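Local coordinates for protein CDP-archaeol synthase (Aeropyrum pernix K1, PDB 5GUF) that binds CTP and probably catalyses its reaction with a geranylgeranylated glycerol phosphate to form CDP-archaeol, a precursor of archaeal membrane lipids, at residues 12-15 against 16-20; 129-132 against 133-137. All coordinates share one frame; numbering follows the deposited sequence.

In the fold
Both contacts are local and lie on helices predicted to span the membrane. Contact 1 comes first along the chain and forms the start of helix 14-29. Contact 2 lies in the last turns of helix 121-136. Their centres are about 14 Å apart. The two helices pack together: L20 of contact 1 meets S134 of contact 2, with CD2 of L20 4.3 Å from CB of S134. A130 rests on M21 and A24. Strand 10-11 leads into contact 1 and strand 140-141 follows contact 2. These strands pair in parallel, which puts the start of helix 14-29 and the end of helix 121-136 on one side of the fold. R10 in strand 10-11 binds contact 1's magnesium.

Contact 1: residues 12-15 against 16-20; sequences DNIL and EAIIL. With MG (magnesium ion), chain D.
D12 and E16 share a magnesium ion at the start of helix 14-29. OD1 of D12 binds the metal at 2.5 Å and OE2 of E16 binds it at 2.2 Å. The two carboxylate planes are turned 41° apart. The oxygens OD1 of D12 and OE2 of E16 come within 2.9 Å of each other, and the metal charge probably offsets their repulsion. The backbone N of D12 adds a weak bond to OE2 of E16. In E16, CG is anti to the backbone N (chi1 172°) and the chain stays extended, which carries the carboxylate out from the first turn to the metal.

N13 is the N-cap. Its OD1 accepts from the backbone N of E16 at 3.0 Å. The donor sits 51° out of the amide carbonyl plane. ND2 of N13 lies 3.4 Å from CB of E16, and the two side chains cross at about a right angle.

The tight part is at buried E16 and where CG1 of I14 meets CD1 of I18 at 3.7 Å. The looser side is at L15, on the surface, whose CD1 reaches CG1 of I19 at 4.1 Å. Water also enters at the ion, binding it and donating to OD2 of D12.

D8 and the carbonyl oxygen of R10 complete the protein ligands of this magnesium site. None of the four residues lines the CTP pocket. E16, A17 and L20 lie on I11 of strand 10-11. I14 and A17 face helix 143-161, while I19 and L20 pack on helix 84-109.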
loop_
_atom_site.group_PDB
_atom_site.type_symbol
_atom_site.label_atom_id
_atom_site.label_comp_id
_atom_site.label_asym_id
_atom_site.label_seq_id
_atom_site.Cartn_x
_atom_site.Cartn_y
_atom_site.Cartn_z
ATOM N N ASP A 12 -19.220 -8.640 2.136
ATOM C CA ASP A 12 -18.740 -9.222 3.381
ATOM C C ASP A 12 -18.164 -10.616 3.196
ATOM O O ASP A 12 -17.973 -11.324 4.186
ATOM C CB ASP A 12 -19.863 -9.256 4.438
ATOM C CG ASP A 12 -21.179 -9.831 3.898
ATOM O OD1 ASP A 12 -21.198 -10.460 2.813
ATOM O OD2 ASP A 12 -22.212 -9.651 4.580
ATOM N N ASN A 13 -17.872 -11.037 1.975
ATOM C CA ASN A 13 -17.061 -12.226 1.801
ATOM C C ASN A 13 -16.242 -12.060 0.529
ATOM O O ASN A 13 -16.610 -11.292 -0.366
ATOM C CB ASN A 13 -17.924 -13.498 1.784
ATOM C CG ASN A 13 -18.705 -13.652 0.514
ATOM O OD1 ASN A 13 -18.200 -14.177 -0.480
ATOM N ND2 ASN A 13 -19.942 -13.187 0.527
ATOM N N ILE A 14 -15.128 -12.794 0.462
ATOM C CA ILE A 14 -14.106 -12.524 -0.547
ATOM C C ILE A 14 -14.591 -12.898 -1.936
ATOM O O ILE A 14 -14.212 -12.251 -2.919
ATOM C CB ILE A 14 -12.784 -13.237 -0.202
ATOM C CG1 ILE A 14 -11.685 -12.834 -1.191
ATOM C CG2 ILE A 14 -12.954 -14.745 -0.228
ATOM C CD1 ILE A 14 -11.411 -11.330 -1.233
ATOM N N LEU A 15 -15.439 -13.923 -2.052
ATOM C CA LEU A 15 -15.967 -14.283 -3.363
ATOM C C LEU A 15 -16.907 -13.207 -3.890
ATOM O O LEU A 15 -16.891 -12.887 -5.087
ATOM C CB LEU A 15 -16.675 -15.634 -3.290
ATOM C CG LEU A 15 -17.466 -16.041 -4.542
ATOM C CD1 LEU A 15 -16.581 -16.012 -5.772
ATOM C CD2 LEU A 15 -18.129 -17.430 -4.375
ATOM N N GLU A 16 -17.713 -12.619 -3.002
ATOM C CA GLU A 16 -18.610 -11.541 -3.402
ATOM C C GLU A 16 -17.816 -10.299 -3.796
ATOM O O GLU A 16 -18.139 -9.633 -4.787
ATOM C CB GLU A 16 -19.600 -11.271 -2.256
ATOM C CG GLU A 16 -20.516 -10.048 -2.366
ATOM C CD GLU A 16 -21.574 -10.004 -1.234
ATOM O OE1 GLU A 16 -22.778 -9.792 -1.516
ATOM O OE2 GLU A 16 -21.198 -10.199 -0.057
ATOM N N ALA A 17 -16.743 -9.998 -3.063
ATOM C CA ALA A 17 -15.852 -8.920 -3.485
ATOM C C ALA A 17 -15.216 -9.239 -4.826
ATOM O O ALA A 17 -15.047 -8.355 -5.672
ATOM C CB ALA A 17 -14.767 -8.685 -2.433
ATOM N N ILE A 18 -14.856 -10.503 -5.043
ATOM C CA ILE A 18 -14.180 -10.841 -6.285
ATOM C C ILE A 18 -15.139 -10.705 -7.455
ATOM O O ILE A 18 -14.751 -10.228 -8.528
ATOM C CB ILE A 18 -13.560 -12.241 -6.177
ATOM C CG1 ILE A 18 -12.247 -12.156 -5.387
ATOM C CG2 ILE A 18 -13.346 -12.846 -7.552
ATOM C CD1 ILE A 18 -11.772 -13.489 -4.847
ATOM N N ILE A 19 -16.417 -11.044 -7.256
ATOM C CA ILE A 19 -17.390 -10.870 -8.331
ATOM C C ILE A 19 -17.600 -9.394 -8.624
ATOM O O ILE A 19 -17.611 -8.962 -9.782
ATOM C CB ILE A 19 -18.719 -11.559 -7.979
ATOM C CG1 ILE A 19 -18.518 -13.053 -7.825
ATOM C CG2 ILE A 19 -19.776 -11.268 -9.045
ATOM C CD1 ILE A 19 -19.812 -13.772 -7.535
ATOM N N LEU A 20 -17.792 -8.597 -7.577
ATOM C CA LEU A 20 -18.006 -7.173 -7.786
ATOM C C LEU A 20 -16.802 -6.526 -8.470
ATOM O O LEU A 20 -16.960 -5.669 -9.349
ATOM C CB LEU A 20 -18.312 -6.508 -6.445
ATOM C CG LEU A 20 -18.651 -5.022 -6.461
ATOM C CD1 LEU A 20 -19.975 -4.769 -7.186
ATOM C CD2 LEU A 20 -18.709 -4.537 -5.026
HETATM MG MG MG D . -22.981 -9.691 1.194
HETATM O O HOH W 1 -24.318 -9.910 3.322
HETATM O O HOH W 2 -23.219 -11.443 1.475
#

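Contact 2: residues 129-132 against 133-137; sequences GALA and VSIAL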
loop_
_atom_site.group_PDB
_atom_site.type_symbol
_atom_site.label_atom_id
_atom_site.label_comp_id
_atom_site.label_asym_id
_atom_site.label_seq_id
_atom_site.Cartn_x
_atom_site.Cartn_y
_atom_site.Cartn_z
ATOM N N GLY A 129 -9.524 3.125 -6.624
ATOM C CA GLY A 129 -10.518 3.859 -7.394
ATOM C C GLY A 129 -11.823 3.088 -7.545
ATOM O O GLY A 129 -12.913 3.638 -7.364
ATOM N N ALA A 130 -11.729 1.804 -7.885
ATOM C CA ALA A 130 -12.928 0.989 -8.054
ATOM C C ALA A 130 -13.678 0.845 -6.734
ATOM O O ALA A 130 -14.906 1.001 -6.681
ATOM C CB ALA A 130 -12.554 -0.382 -8.619
ATOM N N LEU A 131 -12.943 0.573 -5.656
ATOM C CA LEU A 131 -13.532 0.529 -4.320
ATOM C C LEU A 131 -14.242 1.836 -3.964
ATOM O O LEU A 131 -15.349 1.812 -3.409
ATOM C CB LEU A 131 -12.447 0.212 -3.289
ATOM C CG LEU A 131 -12.879 0.167 -1.829
ATOM C CD1 LEU A 131 -13.559 -1.164 -1.529
ATOM C CD2 LEU A 131 -11.661 0.342 -0.953
ATOM N N ALA A 132 -13.618 2.985 -4.265
ATOM C CA ALA A 132 -14.253 4.271 -3.987
ATOM C C ALA A 132 -15.568 4.402 -4.731
ATOM O O ALA A 132 -16.558 4.880 -4.166
ATOM C CB ALA A 132 -13.325 5.437 -4.353
ATOM N N VAL A 133 -15.596 3.987 -6.003
ATOM C CA VAL A 133 -16.811 4.109 -6.810
ATOM C C VAL A 133 -17.892 3.168 -6.299
ATOM O O VAL A 133 -19.066 3.544 -6.201
ATOM C CB VAL A 133 -16.494 3.863 -8.301
ATOM C CG1 VAL A 133 -17.762 3.710 -9.119
ATOM C CG2 VAL A 133 -15.673 5.008 -8.857
ATOM N N SER A 134 -17.526 1.937 -5.956
ATOM C CA SER A 134 -18.529 1.028 -5.413
ATOM C C SER A 134 -19.179 1.611 -4.152
ATOM O O SER A 134 -20.386 1.462 -3.947
ATOM C CB SER A 134 -17.903 -0.342 -5.140
ATOM O OG SER A 134 -17.218 -0.373 -3.908
ATOM N N ILE A 135 -18.400 2.304 -3.313
ATOM C CA ILE A 135 -18.963 2.944 -2.120
ATOM C C ILE A 135 -19.824 4.143 -2.504
ATOM O O ILE A 135 -20.928 4.316 -1.987
ATOM C CB ILE A 135 -17.837 3.346 -1.152
ATOM C CG1 ILE A 135 -17.208 2.091 -0.521
ATOM C CG2 ILE A 135 -18.355 4.355 -0.115
ATOM C CD1 ILE A 135 -15.943 2.363 0.277
ATOM N N ALA A 136 -19.359 4.973 -3.443
ATOM C CA ALA A 136 -20.238 6.008 -3.977
ATOM C C ALA A 136 -21.527 5.426 -4.577
ATOM O O ALA A 136 -22.565 6.099 -4.589
ATOM C CB ALA A 136 -19.493 6.834 -5.013
ATOM N N LEU A 137 -21.490 4.186 -5.077
ATOM C CA LEU A 137 -22.696 3.593 -5.636
ATOM C C LEU A 137 -23.658 3.098 -4.565
ATOM O O LEU A 137 -24.802 2.767 -4.892
ATOM C CB LEU A 137 -22.340 2.433 -6.574
ATOM C CG LEU A 137 -21.741 2.768 -7.948
ATOM C CD1 LEU A 137 -21.409 1.486 -8.691
ATOM C CD2 LEU A 137 -22.661 3.655 -8.798
#
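S134 carries its OG between the backbone N and the carbonyl carbon (chi1 82°), which turns the hydroxyl back to the carbonyl of L131. OG of S134 donates to O of L131 at 2.9 Å. I135 has CG1 beside its own backbone N (chi1 -70°). This points the extended chain back along the helix, and CD1 of I135 meets CG of L131 at 4.3 Å.

O of L131 also accepts from the backbone N of I135 at 3.1 Å. Both donors arrive from the same face of the carbonyl plane. This is a serine bonded back to the preceding turn of an alpha helix, within a predicted transmembrane segment. The ordinary helical bonds continue, from V133 to G129, S134 to A130 and A136 to A132. CG2 of V133 lies 3.4 Å from O of G129.

The hydroxyl of S134 has a second partner, NE1 of W141 in strand 140-141. With an alanine here, the indole N-H of W141 would probably be left without this acceptor, and O of L131 would lose the hydroxyl bond. L131 and I135 pack against W141, and V133 rests on A91 of helix 84-109.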